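Local structure of serine protease inhibitor (Thermoanaerobacter tengcongensis, 2PEF) at residues F166-Y174 with K215-F224; S31-M39 with V310-V318. The protein probably inhibits serine proteases, as other serpins do, and is captured here in the latent state. All coordinates share one frame; numbering follows the deposited sequence. Where two conformers were deposited one is given.

Interaction 1 and interaction 2 lie at two levels of the large sheet that serpins use for their conformational change, with centres about 19 Å apart. In this latent structure strand 322-331, made by the reactive loop, has entered between strands 158-169 and 310-318. Interaction 1 sits where strand 158-169 ends, about 18 Å from the centre of the chain; interaction 2 is only about 3 Å from that centre. The two meet at Val-318, whose CG1 is 4.0 Å from Trp-170 CZ2 and whose CG2 is 4.1 Å from Phe-224 CE1. In sequence, both segments of interaction 1 fall between those of interaction 2.

Interaction 1. Residues F166-Y174 with K215-F224; sequences FDAEWETVY and KPYAKNHYSF
Trp-170 and Tyr-217 form a single backbone bridge just past the end of strand 158-169, their CA atoms 4.2 Å apart. It is isolated, flanked by one backbone hydrogen bond on each side: Ala-218 N donates almost straight (176°) to Glu-169 O at 2.8 Å, and Glu-171 N reaches Pro-216 O at 3.1 Å. The Tyr-217 ring lies between two aromatic neighbours. Over one face is the Trp-170 six-membered ring, nearly parallel (8°) but slid aside, Trp-170 CZ3 3.3 Å from Tyr-217 CE2. The other face receives the edge of Phe-166 in a T-shaped contact, and Phe-166 also meets Tyr-222 edge-on, Phe-166 CE1 lying 3.7 Å from Tyr-222 CD1. This aromatic cluster belongs to the breach of the serpin fold, at the top of the sheet that takes up the reactive loop. Tyr-217 OH is hydrogen-bonded to Thr-323 OG1 on the inserted strand 322-331, and Trp-170 NE1 to Asp-319 O just before it. Were Tyr-217 replaced by an alanine, the Trp-170 and Phe-166 rings would probably face a gap and the Thr-323 hydroxyl lose this partner. Beyond the indole, Lys-215 runs across the face turned from Tyr-217, its CD 3.9 Å from the centroid of the six-membered ring in a CH-pi contact. Extended until a final bend (chi4 56°), the chain carries NZ past Tyr-174 to Glu-201, its salt-bridge mate, and to two waters. One water accepts from Lys-215 NZ at 2.8 Å and from Thr-172 N while donating to Pro-216 O; the other links NZ to Thr-172 O.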
loop_
_atom_site.group_PDB
_atom_site.type_symbol
_atom_site.label_atom_id
_atom_site.label_comp_id
_atom_site.label_asym_id
_atom_site.label_seq_id
_atom_site.Cartn_x
_atom_site.Cartn_y
_atom_site.Cartn_z
ATOM N N PHE A 166 -8.556 2.140 -5.366
ATOM C CA PHE A 166 -9.710 1.811 -4.519
ATOM C C PHE A 166 -10.725 2.950 -4.579
ATOM O O PHE A 166 -10.361 4.117 -4.446
ATOM C CB PHE A 166 -9.242 1.579 -3.077
ATOM C CG PHE A 166 -10.350 1.263 -2.103
ATOM C CD1 PHE A 166 -10.823 -0.040 -1.959
ATOM C CD2 PHE A 166 -10.890 2.265 -1.301
ATOM C CE1 PHE A 166 -11.833 -0.337 -1.053
ATOM C CE2 PHE A 166 -11.899 1.978 -0.387
ATOM C CZ PHE A 166 -12.374 0.678 -0.266
ATOM N N ASP A 167 -11.993 2.608 -4.791
ATOM C CA ASP A 167 -13.054 3.604 -4.909
ATOM C C ASP A 167 -14.352 2.976 -4.443
ATOM O O ASP A 167 -14.959 2.173 -5.151
ATOM C CB ASP A 167 -13.172 4.099 -6.357
ATOM C CG ASP A 167 -14.162 5.251 -6.523
ATOM O OD1 ASP A 167 -14.975 5.519 -5.612
ATOM O OD2 ASP A 167 -14.127 5.895 -7.594
ATOM N N ALA A 168 -14.768 3.345 -3.237
ATOM C CA ALA A 168 -15.918 2.722 -2.606
ATOM C C ALA A 168 -16.840 3.746 -1.965
ATOM O O ALA A 168 -16.390 4.783 -1.483
ATOM C CB ALA A 168 -15.463 1.710 -1.574
ATOM N N GLU A 169 -18.135 3.446 -1.980
ATOM C CA GLU A 169 -19.130 4.240 -1.273
ATOM C C GLU A 169 -19.353 3.641 0.113
ATOM O O GLU A 169 -19.278 2.423 0.275
ATOM C CB GLU A 169 -20.443 4.220 -2.054
ATOM C CG GLU A 169 -21.510 5.184 -1.556
ATOM C CD GLU A 169 -22.656 5.352 -2.534
ATOM O OE1 GLU A 169 -22.393 5.579 -3.733
ATOM O OE2 GLU A 169 -23.826 5.271 -2.101
ATOM N N TRP A 170 -19.652 4.481 1.103
ATOM C CA TRP A 170 -20.066 3.976 2.415
ATOM C C TRP A 170 -21.341 3.157 2.268
ATOM O O TRP A 170 -22.163 3.441 1.400
ATOM C CB TRP A 170 -20.322 5.119 3.399
ATOM C CG TRP A 170 -19.123 5.954 3.699
ATOM C CD1 TRP A 170 -18.975 7.297 3.459
ATOM C CD2 TRP A 170 -17.903 5.516 4.304
ATOM N NE1 TRP A 170 -17.729 7.717 3.875
ATOM C CE2 TRP A 170 -17.055 6.645 4.404
ATOM C CE3 TRP A 170 -17.440 4.275 4.778
ATOM C CZ2 TRP A 170 -15.774 6.575 4.957
ATOM C CZ3 TRP A 170 -16.163 4.204 5.325
ATOM C CH2 TRP A 170 -15.342 5.345 5.402
ATOM N N GLU A 171 -21.508 2.148 3.115
ATOM C CA GLU A 171 -22.755 1.382 3.123
ATOM C C GLU A 171 -23.912 2.317 3.464
ATOM O O GLU A 171 -24.988 2.235 2.865
ATOM C CB GLU A 171 -22.683 0.206 4.102
ATOM C CG GLU A 171 -23.997 -0.560 4.221
ATOM C CD GLU A 171 -23.943 -1.687 5.224
ATOM O OE1 GLU A 171 -23.687 -1.417 6.419
ATOM O OE2 GLU A 171 -24.185 -2.844 4.816
ATOM N N THR A 172 -23.669 3.213 4.421
ATOM C CA THR A 172 -24.570 4.310 4.723
ATOM C C THR A 172 -23.799 5.610 4.519
ATOM O O THR A 172 -22.923 5.944 5.319
ATOM C CB THR A 172 -25.074 4.253 6.187
ATOM O OG1 THR A 172 -25.550 2.937 6.498
ATOM C CG2 THR A 172 -26.190 5.264 6.415
ATOM N N VAL A 173 -24.113 6.338 3.450
ATOM C CA VAL A 173 -23.459 7.631 3.211
ATOM C C VAL A 173 -23.845 8.642 4.292
ATOM O O VAL A 173 -24.885 8.505 4.939
ATOM C CB VAL A 173 -23.741 8.211 1.794
ATOM C CG1 VAL A 173 -23.098 7.344 0.720
ATOM C CG2 VAL A 173 -25.232 8.367 1.531
ATOM N N TYR A 174 -22.993 9.641 4.498
ATOM C CA TYR A 174 -23.263 10.683 5.474
ATOM C C TYR A 174 -24.194 11.728 4.884
ATOM O O TYR A 174 -23.828 12.426 3.929
ATOM C CB TYR A 174 -21.968 11.357 5.905
ATOM C CG TYR A 174 -21.009 10.492 6.687
ATOM C CD1 TYR A 174 -19.955 9.830 6.049
ATOM C CD2 TYR A 174 -21.130 10.359 8.068
ATOM C CE1 TYR A 174 -19.057 9.047 6.765
ATOM C CE2 TYR A 174 -20.232 9.579 8.795
ATOM C CZ TYR A 174 -19.197 8.930 8.133
ATOM O OH TYR A 174 -18.294 8.169 8.831
ATOM N N LYS A 215 -16.146 0.738 10.129
ATOM C CA LYS A 215 -17.268 1.211 9.319
ATOM C C LYS A 215 -17.241 0.545 7.950
ATOM O O LYS A 215 -16.238 0.637 7.241
ATOM C CB LYS A 215 -17.226 2.735 9.173
ATOM C CG LYS A 215 -18.299 3.304 8.248
ATOM C CD LYS A 215 -18.318 4.836 8.257
ATOM C CE LYS A 215 -19.531 5.383 7.491
ATOM N NZ LYS A 215 -20.838 4.858 8.001
ATOM N N PRO A 216 -18.345 -0.126 7.567
ATOM C CA PRO A 216 -18.382 -0.865 6.304
ATOM C C PRO A 216 -18.619 -0.009 5.054
ATOM O O PRO A 216 -19.367 0.976 5.094
ATOM C CB PRO A 216 -19.568 -1.805 6.498
ATOM C CG PRO A 216 -20.497 -1.045 7.396
ATOM C CD PRO A 216 -19.612 -0.251 8.318
ATOM N N TYR A 217 -17.963 -0.382 3.958
ATOM C CA TYR A 217 -18.315 0.140 2.639
ATOM C C TYR A 217 -19.450 -0.690 2.056
ATOM O O TYR A 217 -19.701 -1.822 2.491
ATOM C CB TYR A 217 -17.104 0.141 1.699
ATOM C CG TYR A 217 -16.010 1.078 2.151
ATOM C CD1 TYR A 217 -14.899 0.591 2.836
ATOM C CD2 TYR A 217 -16.099 2.457 1.919
ATOM C CE1 TYR A 217 -13.890 1.446 3.267
ATOM C CE2 TYR A 217 -15.094 3.325 2.345
ATOM C CZ TYR A 217 -13.996 2.808 3.028
ATOM O OH TYR A 217 -12.995 3.638 3.461
ATOM N N ALA A 218 -20.136 -0.111 1.075
ATOM C CA ALA A 218 -21.254 -0.765 0.402
ATOM C C ALA A 218 -20.880 -2.177 -0.014
ATOM O O ALA A 218 -19.788 -2.398 -0.550
ATOM C CB ALA A 218 -21.659 0.040 -0.821
ATOM N N LYS A 219 -21.798 -3.116 0.234
ATOM C CA LYS A 219 -21.649 -4.544 -0.117
ATOM C C LYS A 219 -20.706 -5.336 0.801
ATOM O O LYS A 219 -20.539 -6.556 0.639
ATOM C CB LYS A 219 -21.291 -4.715 -1.595
ATOM C CG LYS A 219 -22.339 -4.103 -2.509
ATOM C CD LYS A 219 -21.961 -4.163 -3.970
ATOM C CE LYS A 219 -22.870 -3.238 -4.776
ATOM N NZ LYS A 219 -22.476 -3.177 -6.208
ATOM N N ASN A 220 -20.104 -4.635 1.759
ATOM C CA ASN A 220 -19.365 -5.247 2.874
ATOM C C ASN A 220 -18.102 -6.043 2.538
ATOM O O ASN A 220 -17.603 -6.799 3.378
ATOM C CB ASN A 220 -20.302 -6.081 3.753
ATOM C CG ASN A 220 -21.236 -5.215 4.571
ATOM O OD1 ASN A 220 -22.355 -4.932 4.154
ATOM N ND2 ASN A 220 -20.766 -4.766 5.724
ATOM N N HIS A 221 -17.570 -5.855 1.333
ATOM C CA HIS A 221 -16.297 -6.485 0.962
ATOM C C HIS A 221 -15.123 -5.816 1.654
ATOM O O HIS A 221 -14.106 -6.458 1.956
ATOM C CB HIS A 221 -16.099 -6.425 -0.547
ATOM C CG HIS A 221 -17.217 -7.045 -1.315
ATOM N ND1 HIS A 221 -17.540 -8.381 -1.210
ATOM C CD2 HIS A 221 -18.086 -6.515 -2.208
ATOM C CE1 HIS A 221 -18.559 -8.647 -2.008
ATOM N NE2 HIS A 221 -18.910 -7.530 -2.623
ATOM N N TYR A 222 -15.273 -4.517 1.898
ATOM C CA TYR A 222 -14.220 -3.716 2.518
ATOM C C TYR A 222 -14.792 -2.885 3.645
ATOM O O TYR A 222 -15.978 -2.569 3.653
ATOM C CB TYR A 222 -13.548 -2.809 1.482
ATOM C CG TYR A 222 -13.033 -3.581 0.290
ATOM C CD1 TYR A 222 -13.680 -3.511 -0.944
ATOM C CD2 TYR A 222 -11.914 -4.400 0.404
ATOM C CE1 TYR A 222 -13.209 -4.233 -2.041
ATOM C CE2 TYR A 222 -11.436 -5.124 -0.679
ATOM C CZ TYR A 222 -12.091 -5.041 -1.895
ATOM O OH TYR A 222 -11.621 -5.763 -2.965
ATOM N N SER A 223 -13.936 -2.541 4.603
ATOM C CA SER A 223 -14.316 -1.665 5.698
ATOM C C SER A 223 -13.193 -0.696 6.039
ATOM O O SER A 223 -12.041 -0.890 5.646
ATOM C CB SER A 223 -14.705 -2.470 6.942
ATOM O OG SER A 223 -15.883 -3.223 6.706
ATOM N N PHE A 224 -13.561 0.350 6.764
ATOM C CA PHE A 224 -12.629 1.356 7.225
ATOM C C PHE A 224 -12.445 1.156 8.725
ATOM O O PHE A 224 -13.414 1.196 9.488
ATOM C CB PHE A 224 -13.193 2.752 6.925
ATOM C CG PHE A 224 -12.245 3.878 7.233
ATOM C CD1 PHE A 224 -11.386 4.368 6.253
ATOM C CD2 PHE A 224 -12.231 4.472 8.493
ATOM C CE1 PHE A 224 -10.512 5.418 6.522
ATOM C CE2 PHE A 224 -11.353 5.522 8.770
ATOM C CZ PHE A 224 -10.502 5.997 7.781
HETATM O O HOH W 1 -21.317 2.730 6.248
HETATM O O HOH W 2 -22.840 6.922 7.778
#

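Interaction 2. Residues S31-M39 with V310-V318; sequences SLISPLSAM and VLHKTFISV
His-312 turns the edge of its imidazole, rather than a face, toward the bend between strand 32-33 and helix 35-46. Ser-34 N lies in the ring plane, and Ile-33 CA and Ser-37 CB also line the rim; the Ile-33 side chain crosses that of the histidine at about a right angle, its CB 3.6 Å from His-312 CE1. With CG swung away from the backbone N, the ring stands off strand 310-318 and brings NE2 within 3.3 Å of Ser-34 O, a weak and bent bond (128°). That carbonyl is also used by the helix, accepting from Ala-38 N. Ser-34 is the helix N-cap: its OG takes the amide of Ser-37 at 3.2 Å and is also bonded to Ile-364 O. Two residues along the strand, Thr-314 OG1 donates to Leu-32 O at 2.7 Å, from 49° above the carbonyl plane. The threonine's chi1 of 56° places OG1 between backbone N and carbonyl carbon and leaves CG2 near Ile-33 CA, 4.0 Å away. Leu-32 crosses the threonine at a slant, CD2 3.6 Å from Thr-314 CB and 3.7 Å from Ile-316 CB. In serpin terms this is the shutter, where the start of helix 35-46 lies beneath the central sheet; Ser-37 OG joins it to strand 158-169 through Asn-162 and to inserted strand 322-331 through Thr-329. His-312 NE2 faces a carbonyl oxygen, if at a poor angle, while buried ND1 has no partner, consistent with a neutral ring protonated on NE2; Thr-314 OG1 makes the shorter polar link, with Tyr-270 O a weak second partner.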
loop_
_atom_site.group_PDB
_atom_site.type_symbol
_atom_site.label_atom_id
_atom_site.label_comp_id
_atom_site.label_asym_id
_atom_site.label_seq_id
_atom_site.Cartn_x
_atom_site.Cartn_y
_atom_site.Cartn_z
ATOM N N SER A 31 0.953 9.684 7.183
ATOM C CA SER A 31 1.509 8.574 6.428
ATOM C C SER A 31 0.404 7.731 5.800
ATOM O O SER A 31 -0.721 7.679 6.311
ATOM C CB SER A 31 2.384 7.712 7.338
ATOM O OG SER A 31 3.393 8.501 7.943
ATOM N N LEU A 32 0.722 7.087 4.682
ATOM C CA LEU A 32 -0.204 6.158 4.036
ATOM C C LEU A 32 0.570 5.195 3.169
ATOM O O LEU A 32 1.322 5.613 2.292
ATOM C CB LEU A 32 -1.221 6.896 3.170
ATOM C CG LEU A 32 -2.222 6.030 2.394
ATOM C CD1 LEU A 32 -3.226 5.334 3.320
ATOM C CD2 LEU A 32 -2.948 6.865 1.365
ATOM N N ILE A 33 0.391 3.904 3.418
ATOM C CA ILE A 33 0.989 2.900 2.549
ATOM C C ILE A 33 -0.045 1.865 2.139
ATOM O O ILE A 33 -1.043 1.658 2.835
ATOM C CB ILE A 33 2.239 2.212 3.170
ATOM C CG1 ILE A 33 1.864 1.328 4.360
ATOM C CG2 ILE A 33 3.319 3.251 3.537
ATOM C CD1 ILE A 33 2.854 0.204 4.603
ATOM N N SER A 34 0.187 1.253 0.982
ATOM C CA SER A 34 -0.541 0.063 0.574
ATOM C C SER A 34 0.400 -1.125 0.606
ATOM O O SER A 34 1.245 -1.275 -0.287
ATOM C CB SER A 34 -1.123 0.217 -0.829
ATOM O OG SER A 34 -1.698 -0.996 -1.264
ATOM N N PRO A 35 0.273 -1.970 1.642
ATOM C CA PRO A 35 1.095 -3.173 1.717
ATOM C C PRO A 35 0.873 -4.078 0.508
ATOM O O PRO A 35 1.826 -4.680 0.018
ATOM C CB PRO A 35 0.616 -3.842 3.006
ATOM C CG PRO A 35 0.034 -2.737 3.814
ATOM C CD PRO A 35 -0.610 -1.836 2.816
ATOM N N LEU A 36 -0.367 -4.150 0.024
ATOM C CA LEU A 36 -0.699 -4.944 -1.158
ATOM C C LEU A 36 0.126 -4.508 -2.368
ATOM O O LEU A 36 0.737 -5.336 -3.032
ATOM C CB LEU A 36 -2.194 -4.858 -1.488
ATOM C CG LEU A 36 -2.682 -5.631 -2.721
ATOM C CD1 LEU A 36 -2.401 -7.135 -2.609
ATOM C CD2 LEU A 36 -4.164 -5.366 -2.946
ATOM N N SER A 37 0.136 -3.207 -2.639
ATOM C CA SER A 37 0.900 -2.659 -3.754
ATOM C C SER A 37 2.394 -2.962 -3.644
ATOM O O SER A 37 3.028 -3.360 -4.624
ATOM C CB SER A 37 0.669 -1.151 -3.863
ATOM O OG SER A 37 1.468 -0.593 -4.890
ATOM N N ALA A 38 2.948 -2.777 -2.448
ATOM C CA ALA A 38 4.363 -3.043 -2.202
ATOM C C ALA A 38 4.691 -4.515 -2.407
ATOM O O ALA A 38 5.660 -4.847 -3.099
ATOM C CB ALA A 38 4.757 -2.591 -0.811
ATOM N N MET A 39 3.873 -5.381 -1.806
ATOM C CA MET A 39 3.993 -6.830 -1.954
ATOM C C MET A 39 4.040 -7.253 -3.422
ATOM O O MET A 39 4.884 -8.052 -3.834
ATOM C CB MET A 39 2.820 -7.523 -1.248
ATOM C CG MET A 39 2.725 -9.025 -1.489
ATOM S SD MET A 39 4.103 -9.943 -0.776
ATOM C CE MET A 39 3.686 -9.898 0.964
ATOM N N VAL A 310 13.317 1.513 -4.214
ATOM C CA VAL A 310 11.923 1.091 -4.184
ATOM C C VAL A 310 11.128 2.298 -3.694
ATOM O O VAL A 310 11.305 2.750 -2.558
ATOM C CB VAL A 310 11.705 -0.141 -3.271
ATOM C CG1 VAL A 310 10.223 -0.504 -3.198
ATOM C CG2 VAL A 310 12.510 -1.332 -3.778
ATOM N N LEU A 311 10.282 2.830 -4.570
ATOM C CA LEU A 311 9.518 4.040 -4.278
ATOM C C LEU A 311 8.033 3.725 -4.165
ATOM O O LEU A 311 7.496 2.946 -4.950
ATOM C CB LEU A 311 9.761 5.099 -5.357
ATOM C CG LEU A 311 9.243 6.530 -5.151
ATOM C CD1 LEU A 311 9.999 7.249 -4.039
ATOM C CD2 LEU A 311 9.333 7.318 -6.454
ATOM N N HIS A 312 7.387 4.348 -3.183
ATOM C CA HIS A 312 5.977 4.147 -2.896
ATOM C C HIS A 312 5.284 5.506 -2.874
ATOM O O HIS A 312 5.735 6.410 -2.181
ATOM C CB HIS A 312 5.826 3.458 -1.534
ATOM C CG HIS A 312 4.521 2.747 -1.352
ATOM N ND1 HIS A 312 3.602 3.095 -0.387
ATOM C CD2 HIS A 312 3.989 1.694 -2.011
ATOM C CE1 HIS A 312 2.560 2.285 -0.464
ATOM N NE2 HIS A 312 2.770 1.426 -1.442
ATOM N N LYS A 313 4.207 5.642 -3.647
ATOM C CA LYS A 313 3.396 6.862 -3.674
ATOM C C LYS A 313 1.954 6.490 -3.408
ATOM O O LYS A 313 1.430 5.552 -4.009
ATOM C CB LYS A 313 3.482 7.566 -5.030
ATOM C CG LYS A 313 4.784 8.285 -5.313
ATOM C CD LYS A 313 4.659 9.231 -6.518
ATOM C CE LYS A 313 3.701 10.391 -6.249
ATOM N NZ LYS A 313 3.823 11.474 -7.271
ATOM N N THR A 314 1.304 7.226 -2.513
ATOM C CA THR A 314 -0.083 6.941 -2.177
ATOM C C THR A 314 -0.922 8.207 -2.124
ATOM O O THR A 314 -0.396 9.312 -2.001
ATOM C CB THR A 314 -0.207 6.233 -0.825
ATOM O OG1 THR A 314 0.438 7.028 0.177
ATOM C CG2 THR A 314 0.433 4.847 -0.871
ATOM N N PHE A 315 -2.235 8.016 -2.210
ATOM C CA PHE A 315 -3.209 9.092 -2.143
ATOM C C PHE A 315 -4.474 8.541 -1.498
ATOM O O PHE A 315 -4.834 7.386 -1.724
ATOM C CB PHE A 315 -3.532 9.605 -3.553
ATOM C CG PHE A 315 -4.752 10.480 -3.618
ATOM C CD1 PHE A 315 -4.651 11.859 -3.446
ATOM C CD2 PHE A 315 -6.009 9.924 -3.845
ATOM C CE1 PHE A 315 -5.783 12.667 -3.498
ATOM C CE2 PHE A 315 -7.149 10.728 -3.902
ATOM C CZ PHE A 315 -7.034 12.100 -3.726
ATOM N N ILE A 316 -5.129 9.369 -0.686
ATOM C CA ILE A 316 -6.428 9.025 -0.111
ATOM C C ILE A 316 -7.324 10.257 -0.015
ATOM O O ILE A 316 -6.849 11.369 0.243
ATOM C CB ILE A 316 -6.305 8.352 1.290
ATOM C CG1 ILE A 316 -7.673 7.834 1.760
ATOM C CG2 ILE A 316 -5.674 9.316 2.314
ATOM C CD1 ILE A 316 -7.608 6.734 2.790
ATOM N N SER A 317 -8.619 10.049 -0.231
ATOM C CA SER A 317 -9.612 11.072 0.035
ATOM C C SER A 317 -10.812 10.394 0.683
ATOM O O SER A 317 -11.407 9.489 0.103
ATOM C CB SER A 317 -10.023 11.800 -1.248
ATOM O OG SER A 317 -10.914 12.869 -0.968
ATOM N N VAL A 318 -11.135 10.826 1.897
ATOM C CA VAL A 318 -12.294 10.337 2.642
ATOM C C VAL A 318 -13.319 11.466 2.733
ATOM O O VAL A 318 -13.002 12.562 3.186
ATOM C CB VAL A 318 -11.889 9.869 4.061
ATOM C CG1 VAL A 318 -13.112 9.624 4.940
ATOM C CG2 VAL A 318 -11.025 8.612 3.987
#